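Local structure of putative flagellar motor switch protein FliN (Thermotoga maritima, 1O6A) at residues 21-27 with 56-61; 65-69 with 80-85. The protein probably serves as a C-ring component of the flagellar motor switch, the rotor assembly that sets the direction of flagellar rotation. The contacts are given in a common frame with arbitrary orientation. Where two conformers were deposited one is given. Numbering follows the deposited sequence.

In the fold
Both contacts lie in one antiparallel sheet whose four strands run 20-33, 56-60, 63-73 and 76-84, in the same order across the sheet as along the chain. Interaction 1 joins the first two strands and closes before interaction 2 opens between the last two. Their centres are about 10 Å apart, and the join is direct: strands 56-60 and 63-73 are neighbours, with probable hydrogen bonds from Val56 N to Gly68 O (2.8 Å) and Ile58 N to Ala66 O (2.9 Å). Residues 21-26 and Arg80, on the outermost strands of this chain's sheet, also pair with strands of the second subunit, so the sheet continues into a dimer, consistent with a switch protein that works as an assembly.

Interaction 1: residues 21-27 with 56-61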
loop_
_atom_site.group_PDB
_atom_site.type_symbol
_atom_site.label_atom_id
_atom_site.label_comp_id
_atom_site.label_asym_id
_atom_site.label_seq_id
_atom_site.Cartn_x
_atom_site.Cartn_y
_atom_site.Cartn_z
ATOM N N LEU A 21 -10.452 -10.833 4.020
ATOM C CA LEU A 21 -10.295 -9.410 4.049
ATOM C C LEU A 21 -9.076 -9.078 3.243
ATOM O O LEU A 21 -8.095 -9.836 3.228
ATOM C CB LEU A 21 -10.108 -8.926 5.488
ATOM C CG LEU A 21 -11.295 -9.137 6.429
ATOM C CD1 LEU A 21 -10.935 -8.614 7.789
ATOM C CD2 LEU A 21 -12.471 -8.420 5.899
ATOM N N LYS A 22 -9.147 -7.940 2.563
ATOM C CA LYS A 22 -8.043 -7.465 1.741
ATOM C C LYS A 22 -7.069 -6.610 2.539
ATOM O O LYS A 22 -7.451 -5.584 3.087
ATOM C CB LYS A 22 -8.593 -6.645 0.583
ATOM C CG LYS A 22 -7.554 -6.285 -0.467
ATOM C CD LYS A 22 -7.294 -7.485 -1.393
ATOM C CE LYS A 22 -5.817 -7.877 -1.406
ATOM N NZ LYS A 22 -5.570 -8.970 -2.389
ATOM N N VAL A 23 -5.802 -7.015 2.565
ATOM C CA VAL A 23 -4.774 -6.300 3.290
ATOM C C VAL A 23 -3.831 -5.676 2.271
ATOM O O VAL A 23 -3.428 -6.326 1.307
ATOM C CB VAL A 23 -4.014 -7.257 4.217
ATOM C CG1 VAL A 23 -2.937 -6.529 4.996
ATOM C CG2 VAL A 23 -4.980 -7.959 5.141
ATOM N N THR A 24 -3.542 -4.395 2.465
ATOM C CA THR A 24 -2.621 -3.616 1.624
ATOM C C THR A 24 -1.577 -2.979 2.523
ATOM O O THR A 24 -1.904 -2.521 3.627
ATOM C CB THR A 24 -3.390 -2.511 0.834
ATOM O OG1 THR A 24 -4.099 -1.649 1.737
ATOM C CG2 THR A 24 -4.479 -3.069 -0.054
ATOM N N VAL A 25 -0.325 -2.932 2.064
ATOM C CA VAL A 25 0.730 -2.316 2.803
ATOM C C VAL A 25 1.265 -1.193 1.919
ATOM O O VAL A 25 1.602 -1.389 0.729
ATOM C CB VAL A 25 1.810 -3.310 3.132
ATOM C CG1 VAL A 25 3.002 -2.640 3.796
ATOM C CG2 VAL A 25 1.252 -4.459 4.014
ATOM N N GLU A 26 1.281 0.006 2.487
ATOM C CA GLU A 26 1.633 1.231 1.750
ATOM C C GLU A 26 2.936 1.795 2.261
ATOM O O GLU A 26 3.188 1.895 3.468
ATOM C CB GLU A 26 0.571 2.310 1.946
ATOM C CG GLU A 26 -0.768 1.991 1.336
ATOM C CD GLU A 26 -1.747 3.143 1.392
ATOM O OE1 GLU A 26 -1.364 4.256 1.816
ATOM O OE2 GLU A 26 -2.910 2.939 0.970
ATOM N N LEU A 27 3.761 2.196 1.303
ATOM C CA LEU A 27 5.018 2.879 1.584
ATOM C C LEU A 27 4.758 4.364 1.765
ATOM O O LEU A 27 5.514 5.049 2.412
ATOM C CB LEU A 27 6.006 2.727 0.439
ATOM C CG LEU A 27 7.278 3.583 0.633
ATOM C CD1 LEU A 27 8.042 3.174 1.914
ATOM C CD2 LEU A 27 8.140 3.486 -0.567
ATOM N N VAL A 56 5.783 1.455 7.769
ATOM C CA VAL A 56 4.862 1.373 6.634
ATOM C C VAL A 56 3.460 1.181 7.172
ATOM O O VAL A 56 3.276 0.744 8.324
ATOM C CB VAL A 56 5.203 0.237 5.647
ATOM C CG1 VAL A 56 6.574 0.502 5.050
ATOM C CG2 VAL A 56 5.102 -1.123 6.270
ATOM N N ASP A 57 2.488 1.551 6.377
ATOM C CA ASP A 57 1.100 1.451 6.799
ATOM C C ASP A 57 0.429 0.151 6.360
ATOM O O ASP A 57 0.643 -0.317 5.244
ATOM C CB ASP A 57 0.302 2.606 6.228
ATOM C CG ASP A 57 0.926 3.949 6.594
ATOM O OD1 ASP A 57 1.108 4.167 7.812
ATOM O OD2 ASP A 57 1.389 4.748 5.750
ATOM N N ILE A 58 -0.448 -0.372 7.220
ATOM C CA ILE A 58 -1.121 -1.631 6.941
ATOM C C ILE A 58 -2.604 -1.388 7.005
ATOM O O ILE A 58 -3.105 -0.996 8.047
ATOM C CB ILE A 58 -0.747 -2.683 8.001
ATOM C CG1 ILE A 58 0.770 -2.902 8.023
ATOM C CG2 ILE A 58 -1.485 -3.986 7.751
ATOM C CD1 ILE A 58 1.236 -3.509 9.294
ATOM N N LEU A 59 -3.269 -1.530 5.860
ATOM C CA LEU A 59 -4.695 -1.234 5.728
ATOM C C LEU A 59 -5.460 -2.534 5.501
ATOM O O LEU A 59 -4.995 -3.424 4.778
ATOM C CB LEU A 59 -4.946 -0.291 4.561
ATOM C CG LEU A 59 -4.385 1.121 4.788
ATOM C CD1 LEU A 59 -2.912 1.187 4.429
ATOM C CD2 LEU A 59 -5.200 2.137 4.026
ATOM N N VAL A 60 -6.651 -2.604 6.075
ATOM C CA VAL A 60 -7.509 -3.751 5.903
ATOM C C VAL A 60 -8.805 -3.198 5.366
ATOM O O VAL A 60 -9.382 -2.295 5.967
ATOM C CB VAL A 60 -7.661 -4.563 7.203
ATOM C CG1 VAL A 60 -8.595 -5.767 6.962
ATOM C CG2 VAL A 60 -6.326 -5.072 7.659
ATOM N N ASN A 61 -9.229 -3.688 4.190
ATOM C CA ASN A 61 -10.325 -3.088 3.447
ATOM C C ASN A 61 -10.276 -1.562 3.489
ATOM O O ASN A 61 -11.280 -0.907 3.739
ATOM C CB ASN A 61 -11.677 -3.600 3.969
ATOM C CG ASN A 61 -11.907 -5.061 3.694
ATOM O OD1 ASN A 61 -11.127 -5.729 3.027
ATOM N ND2 ASN A 61 -13.013 -5.575 4.216
HETATM O O HOH W 1 0.698 5.601 3.274
#
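Strands 21-26 and 56-60, the first two of the four-stranded antiparallel sheet, approach to 4.7 Å between axes at 161°. Bridges run from Val23-Val60 to Glu26-Asp57, extended by Lys22 with Asn61 (Asn61 N to Lys22 O 2.8 Å); Thr24 and Leu59 bond reciprocally (Thr24 N to Leu59 O 2.9 Å, Leu59 N to Thr24 O 2.8 Å). Residues 21-26 also pair with a strand of the second subunit. Val23 and Val25, both t rotamers, share a face with Ile58 and Val60; Val25 CG1 reaches CG2 of the m rotamer Val56 at 3.6 Å. Val79 packs on this face. Opposite, the p rotamer of Thr24 sets OG1 3.2 Å from Leu59 CB. Asn61, at positive phi (40°), accepts from Lys22 N at OD1 (3.0 Å) through its m side chain. A water lies within hydrogen-bonding distance of Glu26 OE1 (2.9 Å) and Asp57 OD2 (2.7 Å). The chemistry implies one aliphatic face, while the other carries Glu26 and Asp57, their charges matched by Arg29 and Lys50, beside Thr24 and Leu59.

Interaction 2: residues 65-69 with 80-85; sequences IARGE and RITEIV
This beta hairpin pairing, between strands 63-73 and 76-84, is antiparallel and interrupted by a classic beta bulge, with Thr82 and Glu83 both facing Arg67. Arg80 begins the second segment in a hydrogen-bonded pair with Glu69 (Arg80 N to Glu69 O 2.9 Å, Glu69 N to Arg80 O 3.0 Å); its chi1 and chi2 are t, and NH1 makes a salt bridge to Glu69 OE2 at 3.0 Å. Ile81 opposes Gly68 (CA-CA 4.3 Å); an ideal CB on Gly68 would lie 2.3 Å from Arg80 O, a clash. At Thr82 (phi/psi -112/-22°) the chain turns a corner, and Arg67 O accepts from both Thr82 N (2.9 Å) and Glu83 N (3.1 Å), the bulge signature. Glu83 O receives Arg67 N (2.9 Å), and these residues, both m at chi1, form a salt bridge at the guanidinium edge: Arg67 NE to Glu83 OE1 3.1 Å, NH2 to OE2 3.0 Å. Ile84, chi1 t, packs CG1 3.7 Å from Ala66 CB, and Val85 N donates to Ile65 O (3.1 Å).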
loop_
_atom_site.group_PDB
_atom_site.type_symbol
_atom_site.label_atom_id
_atom_site.label_comp_id
_atom_site.label_asym_id
_atom_site.label_seq_id
_atom_site.Cartn_x
_atom_site.Cartn_y
_atom_site.Cartn_z
ATOM N N ILE A 65 -5.176 -0.034 10.242
ATOM C CA ILE A 65 -5.278 -0.662 11.571
ATOM C C ILE A 65 -3.930 -0.902 12.233
ATOM O O ILE A 65 -3.867 -1.191 13.429
ATOM C CB ILE A 65 -6.066 -1.958 11.539
ATOM C CG1 ILE A 65 -5.396 -2.990 10.683
ATOM C CG2 ILE A 65 -7.546 -1.766 11.077
ATOM C CD1 ILE A 65 -5.530 -4.345 11.299
ATOM N N ALA A 66 -2.860 -0.792 11.468
ATOM C CA ALA A 66 -1.536 -1.140 11.960
ATOM C C ALA A 66 -0.439 -0.486 11.140
ATOM O O ALA A 66 -0.684 0.055 10.056
ATOM C CB ALA A 66 -1.368 -2.648 11.965
ATOM N N ARG A 67 0.756 -0.479 11.702
ATOM C CA ARG A 67 1.965 -0.064 10.972
ATOM C C ARG A 67 3.063 -1.062 11.278
ATOM O O ARG A 67 2.945 -1.849 12.250
ATOM C CB ARG A 67 2.346 1.368 11.361
ATOM C CG ARG A 67 1.257 2.404 11.035
ATOM C CD ARG A 67 1.745 3.927 10.850
ATOM N NE ARG A 67 2.403 4.350 12.054
ATOM C CZ ARG A 67 3.093 5.479 12.175
ATOM N NH1 ARG A 67 3.180 6.298 11.161
ATOM N NH2 ARG A 67 3.715 5.759 13.313
ATOM N N GLY A 68 4.086 -1.118 10.441
ATOM C CA GLY A 68 5.135 -2.071 10.649
ATOM C C GLY A 68 6.397 -1.832 9.880
ATOM O O GLY A 68 6.600 -0.793 9.248
ATOM N N GLU A 69 7.271 -2.809 9.964
ATOM C CA GLU A 69 8.567 -2.760 9.300
ATOM C C GLU A 69 8.684 -3.906 8.296
ATOM O O GLU A 69 8.146 -4.991 8.475
ATOM C CB GLU A 69 9.699 -2.765 10.331
ATOM C CG GLU A 69 9.754 -3.983 11.219
ATOM C CD GLU A 69 10.836 -3.913 12.309
ATOM O OE1 GLU A 69 11.746 -3.054 12.198
ATOM O OE2 GLU A 69 10.783 -4.733 13.252
ATOM N N ARG A 80 6.372 -6.924 9.610
ATOM C CA ARG A 80 6.253 -7.276 11.007
ATOM C C ARG A 80 5.533 -6.115 11.660
ATOM O O ARG A 80 5.958 -4.952 11.523
ATOM C CB ARG A 80 7.627 -7.443 11.629
ATOM C CG ARG A 80 7.567 -7.836 13.116
ATOM C CD ARG A 80 8.913 -7.821 13.729
ATOM N NE ARG A 80 9.736 -8.880 13.157
ATOM C CZ ARG A 80 10.867 -8.691 12.509
ATOM N NH1 ARG A 80 11.373 -7.482 12.331
ATOM N NH2 ARG A 80 11.523 -9.738 12.046
ATOM N N ILE A 81 4.440 -6.413 12.347
ATOM C CA ILE A 81 3.633 -5.379 12.993
ATOM C C ILE A 81 4.424 -4.745 14.153
ATOM O O ILE A 81 4.899 -5.447 15.060
ATOM C CB ILE A 81 2.290 -5.989 13.475
ATOM C CG1 ILE A 81 1.392 -6.260 12.263
ATOM C CG2 ILE A 81 1.586 -5.095 14.489
ATOM C CD1 ILE A 81 0.205 -7.139 12.558
ATOM N N THR A 82 4.530 -3.423 14.124
ATOM C CA THR A 82 5.157 -2.642 15.187
ATOM C C THR A 82 4.156 -1.777 15.962
ATOM O O THR A 82 4.453 -1.334 17.046
ATOM C CB THR A 82 6.262 -1.771 14.660
ATOM O OG1 THR A 82 5.769 -0.845 13.667
ATOM C CG2 THR A 82 7.354 -2.609 13.960
ATOM N N GLU A 83 3.004 -1.475 15.369
ATOM C CA GLU A 83 1.978 -0.672 16.006
ATOM C C GLU A 83 0.642 -1.258 15.563
ATOM O O GLU A 83 0.440 -1.551 14.397
ATOM C CB GLU A 83 2.027 0.805 15.590
ATOM C CG GLU A 83 3.299 1.557 15.953
ATOM C CD GLU A 83 3.362 2.919 15.295
ATOM O OE1 GLU A 83 2.293 3.542 15.085
ATOM O OE2 GLU A 83 4.474 3.349 14.939
ATOM N N ILE A 84 -0.273 -1.443 16.475
ATOM C CA ILE A 84 -1.613 -1.908 16.044
ATOM C C ILE A 84 -2.697 -1.437 16.994
ATOM O O ILE A 84 -2.449 -1.295 18.159
ATOM C CB ILE A 84 -1.588 -3.430 15.849
ATOM C CG1 ILE A 84 -2.855 -3.925 15.145
ATOM C CG2 ILE A 84 -1.350 -4.164 17.204
ATOM C CD1 ILE A 84 -2.715 -5.335 14.627
ATOM N N VAL A 85 -3.907 -1.177 16.479
ATOM C CA VAL A 85 -5.028 -0.829 17.346
ATOM C C VAL A 85 -5.537 -2.077 18.045
ATOM O O VAL A 85 -5.233 -3.214 17.639
ATOM C CB VAL A 85 -6.147 -0.135 16.573
ATOM C CG1 VAL A 85 -5.689 1.168 15.927
ATOM C CG2 VAL A 85 -6.735 -1.041 15.530
#